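Local coordinates for protein processed glycerol phosphate lipoteichoic acid synthase 2 (Bacillus subtilis, PDB 2W8D) that belongs to the sulfatase family of the alkaline phosphatase clan and carries a bound magnesium ion in its alpha/beta domain, at residues D86-M91 with Y190-T195; I118-N123 with G147-F152; N132-T135 with R139-M142; D310-P315 with K338-V343. All blocks are in the same frame, centred on the assembly; numbering follows the deposited sequence.

Contact 1 (D86-M91 with Y190-T195); sequences DAEFMM and YTKFIT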
loop_
_atom_site.group_PDB
_atom_site.type_symbol
_atom_site.label_atom_id
_atom_site.label_comp_id
_atom_site.label_asym_id
_atom_site.label_seq_id
_atom_site.Cartn_x
_atom_site.Cartn_y
_atom_site.Cartn_z
ATOM N N ASP A 86 -1.729 2.151 8.760
ATOM C CA ASP A 86 -2.871 2.637 7.971
ATOM C C ASP A 86 -2.837 2.052 6.573
ATOM O O ASP A 86 -3.834 1.548 6.124
ATOM C CB ASP A 86 -2.875 4.180 7.839
ATOM C CG ASP A 86 -3.383 4.877 9.074
ATOM O OD1 ASP A 86 -3.746 4.145 10.039
ATOM O OD2 ASP A 86 -3.412 6.158 9.087
ATOM N N ALA A 87 -1.700 2.108 5.868
ATOM C CA ALA A 87 -1.634 1.471 4.547
ATOM C C ALA A 87 -1.838 -0.067 4.633
ATOM O O ALA A 87 -2.563 -0.645 3.826
ATOM C CB ALA A 87 -0.364 1.860 3.786
ATOM N N GLU A 88 -1.260 -0.734 5.621
ATOM C CA GLU A 88 -1.519 -2.209 5.766
ATOM C C GLU A 88 -3.006 -2.492 6.001
ATOM O O GLU A 88 -3.570 -3.465 5.470
ATOM C CB GLU A 88 -0.749 -2.847 6.936
ATOM C CG GLU A 88 0.747 -2.745 6.856
ATOM C CD GLU A 88 1.387 -3.500 8.014
ATOM O OE1 GLU A 88 1.135 -4.737 8.131
ATOM O OE2 GLU A 88 2.108 -2.839 8.809
ATOM N N PHE A 89 -3.649 -1.651 6.795
ATOM C CA PHE A 89 -5.071 -1.849 7.074
ATOM C C PHE A 89 -5.935 -1.808 5.812
ATOM O O PHE A 89 -6.861 -2.597 5.646
ATOM C CB PHE A 89 -5.588 -0.772 8.047
ATOM C CG PHE A 89 -7.020 -0.988 8.463
ATOM C CD1 PHE A 89 -7.348 -2.021 9.329
ATOM C CD2 PHE A 89 -8.041 -0.149 7.983
ATOM C CE1 PHE A 89 -8.670 -2.213 9.749
ATOM C CE2 PHE A 89 -9.374 -0.344 8.371
ATOM C CZ PHE A 89 -9.684 -1.384 9.261
HETATM N N MSE A 90 -5.608 -0.874 4.935
HETATM C CA MSE A 90 -6.294 -0.721 3.663
HETATM C C MSE A 90 -6.018 -1.866 2.682
HETATM O O MSE A 90 -6.950 -2.269 1.979
HETATM C CB MSE A 90 -5.973 0.643 3.062
HETATM C CG MSE A 90 -6.704 1.735 3.824
HETATM SE SE MSE A 90 -6.424 3.518 3.054
HETATM C CE MSE A 90 -4.721 3.912 3.882
HETATM N N MSE A 91 -4.775 -2.385 2.651
HETATM C CA MSE A 91 -4.423 -3.529 1.794
HETATM C C MSE A 91 -5.247 -4.729 2.193
HETATM O O MSE A 91 -5.713 -5.448 1.334
HETATM C CB MSE A 91 -2.941 -3.944 1.895
HETATM C CG MSE A 91 -1.939 -2.883 1.511
HETATM SE SE MSE A 91 -2.155 -2.239 -0.327
HETATM C CE MSE A 91 -2.094 -0.312 -0.005
ATOM N N TYR A 190 -0.087 -16.267 1.179
ATOM C CA TYR A 190 -0.308 -14.837 1.056
ATOM C C TYR A 190 0.555 -14.154 2.123
ATOM O O TYR A 190 0.365 -14.406 3.314
ATOM C CB TYR A 190 -1.788 -14.565 1.315
ATOM C CG TYR A 190 -2.199 -13.097 1.442
ATOM C CD1 TYR A 190 -1.948 -12.358 2.609
ATOM C CD2 TYR A 190 -2.911 -12.495 0.412
ATOM C CE1 TYR A 190 -2.374 -11.032 2.703
ATOM C CE2 TYR A 190 -3.342 -11.217 0.494
ATOM C CZ TYR A 190 -3.063 -10.480 1.611
ATOM O OH TYR A 190 -3.538 -9.215 1.598
ATOM N N THR A 191 1.483 -13.302 1.702
ATOM C CA THR A 191 2.564 -12.824 2.572
ATOM C C THR A 191 2.816 -11.341 2.431
ATOM O O THR A 191 2.589 -10.775 1.355
ATOM C CB THR A 191 3.904 -13.530 2.284
ATOM O OG1 THR A 191 4.190 -13.469 0.883
ATOM C CG2 THR A 191 3.824 -14.954 2.699
ATOM N N LYS A 192 3.274 -10.725 3.528
ATOM C CA LYS A 192 3.548 -9.298 3.582
ATOM C C LYS A 192 4.960 -9.064 4.064
ATOM O O LYS A 192 5.324 -9.540 5.149
ATOM C CB LYS A 192 2.590 -8.574 4.545
ATOM C CG LYS A 192 1.116 -8.504 4.106
ATOM C CD LYS A 192 0.154 -8.686 5.329
ATOM C CE LYS A 192 0.466 -7.712 6.439
ATOM N NZ LYS A 192 0.457 -6.301 5.902
ATOM N N PHE A 193 5.738 -8.318 3.273
ATOM C CA PHE A 193 7.065 -7.890 3.682
ATOM C C PHE A 193 7.104 -6.391 3.988
ATOM O O PHE A 193 6.907 -5.547 3.095
ATOM C CB PHE A 193 8.073 -8.239 2.587
ATOM C CG PHE A 193 8.356 -9.716 2.470
ATOM C CD1 PHE A 193 9.506 -10.249 3.007
ATOM C CD2 PHE A 193 7.461 -10.565 1.826
ATOM C CE1 PHE A 193 9.763 -11.623 2.906
ATOM C CE2 PHE A 193 7.710 -11.896 1.706
ATOM C CZ PHE A 193 8.870 -12.450 2.243
ATOM N N ILE A 194 7.317 -6.048 5.255
ATOM C CA ILE A 194 7.318 -4.637 5.650
ATOM C C ILE A 194 8.756 -4.153 5.821
ATOM O O ILE A 194 9.425 -4.512 6.799
ATOM C CB ILE A 194 6.503 -4.372 6.951
ATOM C CG1 ILE A 194 5.184 -5.178 6.982
ATOM C CG2 ILE A 194 6.315 -2.803 7.181
ATOM C CD1 ILE A 194 4.154 -4.817 5.908
ATOM N N THR A 195 9.233 -3.366 4.855
ATOM C CA THR A 195 10.606 -2.861 4.871
ATOM C C THR A 195 10.713 -1.785 5.937
ATOM O O THR A 195 9.706 -1.246 6.344
ATOM C CB THR A 195 11.065 -2.318 3.476
ATOM O OG1 THR A 195 10.300 -1.147 3.080
ATOM C CG2 THR A 195 10.930 -3.413 2.434
HETATM O O HOH W 1 -4.786 -7.754 -0.199
#

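Contact 2 (I118-N123 with G147-F152); sequences ILKSKN and GIDKFF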
loop_
_atom_site.group_PDB
_atom_site.type_symbol
_atom_site.label_atom_id
_atom_site.label_comp_id
_atom_site.label_asym_id
_atom_site.label_seq_id
_atom_site.Cartn_x
_atom_site.Cartn_y
_atom_site.Cartn_z
ATOM N N ILE A 118 -10.425 -14.177 3.742
ATOM C CA ILE A 118 -11.188 -14.581 2.566
ATOM C C ILE A 118 -10.494 -15.768 1.880
ATOM O O ILE A 118 -11.103 -16.798 1.594
ATOM C CB ILE A 118 -11.365 -13.402 1.557
ATOM C CG1 ILE A 118 -12.229 -12.316 2.191
ATOM C CG2 ILE A 118 -11.994 -13.908 0.221
ATOM C CD1 ILE A 118 -12.398 -11.057 1.398
ATOM N N LEU A 119 -9.198 -15.604 1.662
ATOM C CA LEU A 119 -8.385 -16.590 0.999
ATOM C C LEU A 119 -8.226 -17.945 1.715
ATOM O O LEU A 119 -7.720 -18.882 1.110
ATOM C CB LEU A 119 -7.039 -15.964 0.643
ATOM C CG LEU A 119 -7.213 -14.932 -0.474
ATOM C CD1 LEU A 119 -5.909 -14.262 -0.880
ATOM C CD2 LEU A 119 -7.887 -15.630 -1.681
ATOM N N LYS A 120 -8.666 -18.064 2.975
ATOM C CA LYS A 120 -8.552 -19.333 3.709
ATOM C C LYS A 120 -9.358 -20.430 3.051
ATOM O O LYS A 120 -8.953 -21.580 3.057
ATOM C CB LYS A 120 -9.017 -19.207 5.172
ATOM C CG LYS A 120 -7.898 -18.990 6.176
ATOM C CD LYS A 120 -8.311 -17.937 7.183
ATOM C CE LYS A 120 -7.114 -17.086 7.648
ATOM N NZ LYS A 120 -6.066 -17.840 8.415
ATOM N N SER A 121 -10.515 -20.063 2.514
ATOM C CA SER A 121 -11.422 -21.006 1.866
ATOM C C SER A 121 -10.841 -21.506 0.535
ATOM O O SER A 121 -11.314 -22.511 -0.022
ATOM C CB SER A 121 -12.770 -20.336 1.620
ATOM O OG SER A 121 -12.590 -19.156 0.854
ATOM N N LYS A 122 -9.829 -20.796 0.043
ATOM C CA LYS A 122 -8.981 -21.258 -1.049
ATOM C C LYS A 122 -7.646 -21.876 -0.556
ATOM O O LYS A 122 -6.754 -22.119 -1.361
ATOM C CB LYS A 122 -8.733 -20.125 -2.078
ATOM C CG LYS A 122 -9.863 -19.931 -3.135
ATOM C CD LYS A 122 -9.317 -19.786 -4.602
ATOM C CE LYS A 122 -8.630 -18.410 -4.874
ATOM N NZ LYS A 122 -7.905 -18.217 -6.217
ATOM N N ASN A 123 -7.516 -22.133 0.754
ATOM C CA ASN A 123 -6.329 -22.810 1.355
ATOM C C ASN A 123 -5.018 -22.006 1.424
ATOM O O ASN A 123 -3.922 -22.591 1.435
ATOM C CB ASN A 123 -6.064 -24.165 0.679
ATOM C CG ASN A 123 -7.259 -25.061 0.729
ATOM O OD1 ASN A 123 -7.813 -25.312 1.805
ATOM N ND2 ASN A 123 -7.695 -25.529 -0.432
ATOM N N GLY A 147 -6.876 -12.505 10.613
ATOM C CA GLY A 147 -6.605 -13.883 10.301
ATOM C C GLY A 147 -5.220 -14.228 9.803
ATOM O O GLY A 147 -5.049 -15.265 9.162
ATOM N N ILE A 148 -4.221 -13.397 10.058
ATOM C CA ILE A 148 -2.905 -13.726 9.549
ATOM C C ILE A 148 -2.405 -14.928 10.374
ATOM O O ILE A 148 -2.375 -14.842 11.611
ATOM C CB ILE A 148 -1.887 -12.569 9.618
ATOM C CG1 ILE A 148 -2.352 -11.274 8.911
ATOM C CG2 ILE A 148 -0.536 -13.008 9.045
ATOM C CD1 ILE A 148 -3.022 -11.420 7.617
ATOM N N ASP A 149 -2.024 -16.031 9.701
ATOM C CA ASP A 149 -1.639 -17.279 10.421
ATOM C C ASP A 149 -0.306 -17.132 11.111
ATOM O O ASP A 149 -0.108 -17.709 12.164
ATOM C CB ASP A 149 -1.526 -18.531 9.501
ATOM C CG ASP A 149 -2.815 -18.867 8.803
ATOM O OD1 ASP A 149 -3.750 -19.240 9.511
ATOM O OD2 ASP A 149 -2.914 -18.719 7.559
ATOM N N LYS A 150 0.625 -16.402 10.498
ATOM C CA LYS A 150 1.983 -16.360 11.031
ATOM C C LYS A 150 2.611 -14.963 11.024
ATOM O O LYS A 150 2.447 -14.188 10.084
ATOM C CB LYS A 150 2.885 -17.338 10.274
ATOM C CG LYS A 150 2.546 -18.830 10.406
ATOM C CD LYS A 150 3.257 -19.568 9.287
ATOM C CE LYS A 150 2.885 -21.039 9.175
ATOM N NZ LYS A 150 3.333 -21.791 10.378
ATOM N N PHE A 151 3.356 -14.652 12.079
ATOM C CA PHE A 151 4.027 -13.377 12.157
ATOM C C PHE A 151 5.524 -13.578 12.373
ATOM O O PHE A 151 5.951 -13.833 13.468
ATOM C CB PHE A 151 3.380 -12.510 13.267
ATOM C CG PHE A 151 3.793 -11.051 13.238
ATOM C CD1 PHE A 151 4.799 -10.603 12.374
ATOM C CD2 PHE A 151 3.189 -10.135 14.090
ATOM C CE1 PHE A 151 5.188 -9.258 12.337
ATOM C CE2 PHE A 151 3.579 -8.767 14.071
ATOM C CZ PHE A 151 4.581 -8.336 13.193
ATOM N N PHE A 152 6.323 -13.461 11.313
ATOM C CA PHE A 152 7.782 -13.560 11.443
ATOM C C PHE A 152 8.372 -12.220 11.830
ATOM O O PHE A 152 8.823 -11.472 10.971
ATOM C CB PHE A 152 8.434 -14.087 10.155
ATOM C CG PHE A 152 8.075 -15.516 9.836
ATOM C CD1 PHE A 152 8.638 -16.562 10.548
ATOM C CD2 PHE A 152 7.147 -15.808 8.845
ATOM C CE1 PHE A 152 8.294 -17.910 10.282
ATOM C CE2 PHE A 152 6.795 -17.135 8.563
ATOM C CZ PHE A 152 7.360 -18.190 9.298
#

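Contact 3 (N132-T135 with R139-M142); sequences NTQT and RNEM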
loop_
_atom_site.group_PDB
_atom_site.type_symbol
_atom_site.label_atom_id
_atom_site.label_comp_id
_atom_site.label_asym_id
_atom_site.label_seq_id
_atom_site.Cartn_x
_atom_site.Cartn_y
_atom_site.Cartn_z
ATOM N N ASN A 132 11.269 -6.137 13.107
ATOM C CA ASN A 132 11.089 -5.347 14.325
ATOM C C ASN A 132 10.118 -6.101 15.224
ATOM O O ASN A 132 9.465 -7.025 14.759
ATOM C CB ASN A 132 10.564 -3.935 14.000
ATOM C CG ASN A 132 10.596 -2.972 15.225
ATOM O OD1 ASN A 132 11.159 -3.283 16.266
ATOM N ND2 ASN A 132 9.987 -1.807 15.079
ATOM N N THR A 133 10.027 -5.736 16.495
ATOM C CA THR A 133 9.151 -6.461 17.387
ATOM C C THR A 133 7.684 -6.394 16.923
ATOM O O THR A 133 7.251 -5.422 16.317
ATOM C CB THR A 133 9.336 -6.059 18.875
ATOM O OG1 THR A 133 8.431 -6.818 19.677
ATOM C CG2 THR A 133 9.066 -4.569 19.107
ATOM N N GLN A 134 6.972 -7.487 17.158
ATOM C CA GLN A 134 5.555 -7.640 16.826
ATOM C C GLN A 134 4.614 -6.670 17.555
ATOM O O GLN A 134 3.492 -6.467 17.110
ATOM C CB GLN A 134 5.107 -9.086 17.118
ATOM C CG GLN A 134 5.193 -9.516 18.589
ATOM C CD GLN A 134 4.818 -10.954 18.793
ATOM O OE1 GLN A 134 5.648 -11.855 18.661
ATOM N NE2 GLN A 134 3.578 -11.190 19.151
ATOM N N THR A 135 5.051 -6.068 18.655
ATOM C CA THR A 135 4.182 -5.129 19.374
ATOM C C THR A 135 4.119 -3.772 18.692
ATOM O O THR A 135 3.191 -3.010 18.959
ATOM C CB THR A 135 4.626 -4.906 20.793
ATOM O OG1 THR A 135 5.951 -4.366 20.776
ATOM C CG2 THR A 135 4.600 -6.225 21.590
ATOM N N ARG A 139 0.677 -4.546 15.922
ATOM C CA ARG A 139 0.487 -5.555 14.877
ATOM C C ARG A 139 0.085 -6.916 15.435
ATOM O O ARG A 139 -0.758 -7.567 14.873
ATOM C CB ARG A 139 1.736 -5.709 13.987
ATOM C CG ARG A 139 2.002 -4.481 13.133
ATOM C CD ARG A 139 3.159 -4.713 12.211
ATOM N NE ARG A 139 3.308 -3.641 11.242
ATOM C CZ ARG A 139 4.235 -2.686 11.302
ATOM N NH1 ARG A 139 4.295 -1.761 10.340
ATOM N NH2 ARG A 139 5.081 -2.640 12.333
ATOM N N ASN A 140 0.699 -7.357 16.515
ATOM C CA ASN A 140 0.349 -8.673 17.021
ATOM C C ASN A 140 -1.120 -8.830 17.442
ATOM O O ASN A 140 -1.640 -9.929 17.417
ATOM C CB ASN A 140 1.323 -9.190 18.096
ATOM C CG ASN A 140 1.272 -8.409 19.374
ATOM O OD1 ASN A 140 0.701 -7.343 19.447
ATOM N ND2 ASN A 140 1.906 -8.939 20.405
ATOM N N GLU A 141 -1.786 -7.746 17.810
ATOM C CA GLU A 141 -3.226 -7.821 18.140
ATOM C C GLU A 141 -4.071 -7.757 16.846
ATOM O O GLU A 141 -4.955 -8.596 16.654
ATOM C CB GLU A 141 -3.658 -6.772 19.197
ATOM C CG GLU A 141 -4.962 -7.156 19.840
ATOM C CD GLU A 141 -5.671 -6.080 20.709
ATOM O OE1 GLU A 141 -5.226 -4.888 20.788
ATOM O OE2 GLU A 141 -6.724 -6.479 21.307
HETATM N N MSE A 142 -3.755 -6.829 15.951
HETATM C CA MSE A 142 -4.556 -6.572 14.755
HETATM C C MSE A 142 -4.492 -7.659 13.683
HETATM O O MSE A 142 -5.469 -7.900 12.987
HETATM C CB MSE A 142 -4.152 -5.223 14.118
HETATM C CG MSE A 142 -4.782 -4.912 12.746
HETATM SE SE MSE A 142 -6.776 -4.821 12.857
HETATM C CE MSE A 142 -7.128 -2.924 13.322
HETATM O O HOH W 2 7.724 -1.328 12.606
HETATM O O HOH W 3 5.335 -4.862 14.555
#

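Contact 4 (D310-P315 with K338-V343); sequences DVDVAP and KEHREV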
loop_
_atom_site.group_PDB
_atom_site.type_symbol
_atom_site.label_atom_id
_atom_site.label_comp_id
_atom_site.label_asym_id
_atom_site.label_seq_id
_atom_site.Cartn_x
_atom_site.Cartn_y
_atom_site.Cartn_z
ATOM N N ASP A 310 -4.968 3.580 -2.178
ATOM C CA ASP A 310 -4.737 2.374 -1.381
ATOM C C ASP A 310 -5.903 1.387 -1.300
ATOM O O ASP A 310 -5.644 0.201 -1.353
ATOM C CB ASP A 310 -4.388 2.740 0.069
ATOM C CG ASP A 310 -3.006 3.259 0.214
ATOM O OD1 ASP A 310 -2.102 2.844 -0.581
ATOM O OD2 ASP A 310 -2.836 4.115 1.112
ATOM N N VAL A 311 -7.157 1.863 -1.126
ATOM C CA VAL A 311 -8.318 0.975 -0.889
ATOM C C VAL A 311 -8.685 0.170 -2.154
ATOM O O VAL A 311 -9.456 -0.807 -2.097
ATOM C CB VAL A 311 -9.577 1.741 -0.354
ATOM C CG1 VAL A 311 -9.362 2.292 1.100
ATOM C CG2 VAL A 311 -9.992 2.836 -1.301
ATOM N N ASP A 312 -8.125 0.581 -3.293
ATOM C CA ASP A 312 -8.364 -0.116 -4.546
ATOM C C ASP A 312 -7.492 -1.364 -4.741
ATOM O O ASP A 312 -7.808 -2.185 -5.586
ATOM C CB ASP A 312 -8.166 0.820 -5.745
ATOM C CG ASP A 312 -9.018 2.080 -5.672
ATOM O OD1 ASP A 312 -10.095 2.066 -5.049
ATOM O OD2 ASP A 312 -8.634 3.075 -6.302
ATOM N N VAL A 313 -6.407 -1.511 -3.984
ATOM C CA VAL A 313 -5.488 -2.640 -4.206
ATOM C C VAL A 313 -6.112 -4.022 -3.967
ATOM O O VAL A 313 -5.977 -4.924 -4.806
ATOM C CB VAL A 313 -4.151 -2.494 -3.425
ATOM C CG1 VAL A 313 -3.142 -3.607 -3.808
ATOM C CG2 VAL A 313 -3.521 -1.175 -3.715
ATOM N N ALA A 314 -6.807 -4.178 -2.854
ATOM C CA ALA A 314 -7.311 -5.490 -2.424
ATOM C C ALA A 314 -8.254 -6.139 -3.441
ATOM O O ALA A 314 -8.085 -7.318 -3.735
ATOM C CB ALA A 314 -7.972 -5.421 -1.015
ATOM N N PRO A 315 -9.250 -5.368 -3.968
ATOM C CA PRO A 315 -10.111 -5.908 -5.051
ATOM C C PRO A 315 -9.414 -6.121 -6.386
ATOM O O PRO A 315 -9.854 -6.951 -7.175
ATOM C CB PRO A 315 -11.197 -4.844 -5.217
ATOM C CG PRO A 315 -10.719 -3.621 -4.396
ATOM C CD PRO A 315 -9.857 -4.175 -3.332
ATOM N N LYS A 338 -13.385 -1.849 -15.944
ATOM C CA LYS A 338 -13.811 -0.800 -16.877
ATOM C C LYS A 338 -14.505 0.373 -16.167
ATOM O O LYS A 338 -14.282 1.529 -16.521
ATOM C CB LYS A 338 -14.715 -1.358 -17.988
ATOM C CG LYS A 338 -13.989 -1.841 -19.247
ATOM C CD LYS A 338 -13.617 -3.328 -19.129
ATOM C CE LYS A 338 -13.473 -4.044 -20.498
ATOM N NZ LYS A 338 -12.121 -3.867 -21.104
ATOM N N GLU A 339 -15.332 0.053 -15.172
ATOM C CA GLU A 339 -16.148 1.020 -14.446
ATOM C C GLU A 339 -15.392 1.703 -13.298
ATOM O O GLU A 339 -15.993 2.488 -12.552
ATOM C CB GLU A 339 -17.394 0.330 -13.856
ATOM C CG GLU A 339 -17.998 -0.872 -14.691
ATOM C CD GLU A 339 -19.139 -1.634 -13.955
ATOM O OE1 GLU A 339 -19.799 -2.501 -14.585
ATOM O OE2 GLU A 339 -19.391 -1.359 -12.759
ATOM N N HIS A 340 -14.096 1.414 -13.144
ATOM C CA HIS A 340 -13.289 1.890 -11.996
ATOM C C HIS A 340 -13.411 3.395 -11.745
ATOM O O HIS A 340 -13.112 4.173 -12.653
ATOM C CB HIS A 340 -11.808 1.501 -12.184
ATOM C CG HIS A 340 -10.871 2.156 -11.213
ATOM N ND1 HIS A 340 -10.894 1.901 -9.855
ATOM C CD2 HIS A 340 -9.878 3.055 -11.407
ATOM C CE1 HIS A 340 -9.953 2.614 -9.261
ATOM N NE2 HIS A 340 -9.314 3.312 -10.185
ATOM N N ARG A 341 -13.834 3.794 -10.535
ATOM C CA ARG A 341 -13.969 5.232 -10.198
ATOM C C ARG A 341 -12.612 5.895 -9.996
ATOM O O ARG A 341 -11.707 5.276 -9.474
ATOM C CB ARG A 341 -14.921 5.478 -9.011
ATOM C CG ARG A 341 -14.437 4.988 -7.623
ATOM C CD ARG A 341 -13.591 6.041 -6.879
ATOM N NE ARG A 341 -13.080 5.513 -5.612
ATOM C CZ ARG A 341 -11.985 4.763 -5.478
ATOM N NH1 ARG A 341 -11.252 4.432 -6.539
ATOM N NH2 ARG A 341 -11.635 4.320 -4.278
ATOM N N GLU A 342 -12.462 7.148 -10.418
ATOM C CA GLU A 342 -11.160 7.803 -10.370
ATOM C C GLU A 342 -11.118 9.047 -9.505
ATOM O O GLU A 342 -10.149 9.788 -9.543
ATOM C CB GLU A 342 -10.701 8.135 -11.776
ATOM C CG GLU A 342 -10.326 6.886 -12.556
ATOM C CD GLU A 342 -9.670 7.186 -13.886
ATOM O OE1 GLU A 342 -10.355 7.052 -14.924
ATOM O OE2 GLU A 342 -8.482 7.559 -13.893
ATOM N N VAL A 343 -12.153 9.267 -8.710
ATOM C CA VAL A 343 -12.190 10.365 -7.784
ATOM C C VAL A 343 -11.643 9.787 -6.460
ATOM O O VAL A 343 -12.314 8.990 -5.817
ATOM C CB VAL A 343 -13.642 10.894 -7.611
ATOM C CG1 VAL A 343 -13.662 12.101 -6.729
ATOM C CG2 VAL A 343 -14.291 11.256 -8.992
#

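Contact 1 (D86-M91 with Y190-T195)
Glu88 and Lys192 meet through a buried salt bridge, with NZ of Lys192 2.8 Å from OE1 of Glu88. The ammonium group approaches the anti side of that oxygen and stands 21° out of the carboxylate plane. Glu88 reaches it with an extended chain (CD anti to CA, chi2 -176°), whereas Lys192 bends at chi2, chi3 and chi4, so that its amine is carried to one flank of the carboxylate. Both charges have second partners: OE1 of Glu88 also bonds to the hydroxyl of Tyr143, and NZ of Lys192 makes a further salt bridge with Glu92. Helix 86-93 here lies against the central sheet of this alpha/beta fold, over strand 189-194, which runs parallel between strands 33-39 and 125-130. The axes of segments 86-91 and 190-194 approach to 11.7 Å and run nearly antiparallel (165°). Ile194 comes at Glu88 from the opposite direction; its CD1 lies 3.7 Å from CD of Glu88, placing a methyl group beside the carboxylate. Further along the helix a water joins backbone to ring: it donates to the carbonyl O of Met91 at 2.9 Å and sits 2.6 Å from OH of Tyr190, in the plane of that ring. The two oxygens, Met91 O and Tyr190 OH, are 4.4 Å apart, and the water spans the gap between them.

Contact 2 (I118-N123 with G147-F152)
A Schellman motif ends helix 139-145 at Gly147, and Lys120, from the 3-10 turn before strand 125-130, reaches across to the chain that leaves it. Gly147 has positive phi (75°), and two backbone bonds run back into the last helical turn. Its own carbonyl is taken up by the lysine: NZ of Lys120 donates to O of Gly147 at 2.9 Å, lying in the carbonyl plane with a C=O...N angle of 147°. The same amine forms a salt bridge to Asp149, NZ to OD1 2.9 Å, the two side chains coming from opposite directions. Tyr417 OH is a further hydrogen-bond partner of NZ. Lys120 follows a kinked course, bent at chi2, chi3 and chi4, and this brings CE within 3.1 Å of Gly147 O. The other oxygen of Asp149 is also held, OD2 accepting the backbone N of Ser126 and tying the aspartate to strand 125-130 just before strand 150-152 pairs with it in parallel. Where helix 115-118 passes into the 3-10 turn, Ser121 folds its hydroxyl back, donating from OG to O of Ile118 at 2.9 Å, nearly along the C=O axis.

Contact 3 (N132-T135 with R139-M142)
This is a local loop-to-helix contact at a beta-to-alpha connection: residues 132-135 follow strand 125-130, while the first turn of helix 139-145 supplies residues 139-142. One direct backbone bond spans it, from N of Asn140 to O of Gln134 at 3.0 Å with an N-H...O angle of 143°. As the second residue of the helix, Asn140 has no carbonyl within that helix to receive its N-H, and the loop supplies one. Around this bond the side chains of Gln134 and Asn140 cross at about a right angle, their amide planes turned 90° to each other. In both residues CG sits between the backbone N and the carbonyl carbon (chi1 63° in Gln134), and the aliphatic parts meet, with CB of Gln134 3.9 Å from CB of Asn140. The CB of Arg139 lies 3.7 Å from O of Gln134, and the chain then runs extended from CG to NE alongside the loop. There NH2 donates to two waters. One, 3.2 Å from NH2 of Arg139 and in the guanidinium plane, donates to O of Thr133 at 2.7 Å. The other lies 3.0 Å from NH2 of Arg139 and takes a weak bond from ND2 of Asn132. OD1 of Asn132 accepts N of Thr133 at 2.7 Å, the donor standing above the amide carbonyl plane rather than on a lone pair. With NE of Arg139 salt-bridged to Glu88 and NH2 divided between the waters, the rotation of the guanidinium is probably well fixed, and its link to the loop is made by solvent rather than direct bonds.

Contact 4 (D310-P315 with K338-V343)
Asp312 and Arg341 face each other end-on, with two guanidinium nitrogens gripping the two carboxylate oxygens. NH1 of Arg341 meets OD2 of Asp312 at 3.0 Å in a nearly straight bond (169°), close to the guanidinium plane. NH2 of Arg341 takes the syn lone pair of OD1 of Asp312 at 2.8 Å, but more bent. The difference is consistent with a twist: the carboxylate and guanidinium planes stand 51° apart. Arg341 turns sharply at chi2 (88°), which brings its guanidinium to the aspartate. His340 turns its ring edge to the same carboxylate, CE1 3.3 Å from OD2 of Asp312, the planes almost perpendicular. The ring is held by other bonds, NE2 to O of Tyr307 and ND1 with OG of Ser333. Val311 completes the contact, crossing the arginine at about a right angle with CG2 3.7 Å from NH2 of Arg341, at the guanidinium edge. Each oxygen of Asp312 also accepts a backbone N-H, OD1 from Ser333 and OD2 from Gly309, so this buried group has several donors around it. NH2 of Arg341 has a second acid, Glu388 of helix 380-397. The contact therefore joins the segment entering helix 313-320, which packs on helix 86-93 through Val311 and Met90, to the loop that runs into strand 344-345 at the edge of the five-stranded antiparallel sheet.

Contacts 1 and 3 share a charge network: OE2 of Glu88 and NE of Arg139 form a salt bridge of 2.8 Å. The side chains of Ile194 in contact 1 and Arg139 in contact 3 each lie about 7 Å from the magnesium ion, whose site comprises Glu40, phosphothreonine Thr84, Asp258 and His259. Contact 2 abuts contact 3 through Phe151, whose CE2 is 3.4 Å from CB of Gln134, and meets contact 1 where CD1 of Leu119 is 3.7 Å from CD2 of Tyr190. Contact 4 touches contact 1 where SE of Met91, a selenomethionine, is 3.7 Å from CB of Val313. Contacts 3 and 4, on opposite sides of the chain's centre, have nearest atoms about 13 Å apart.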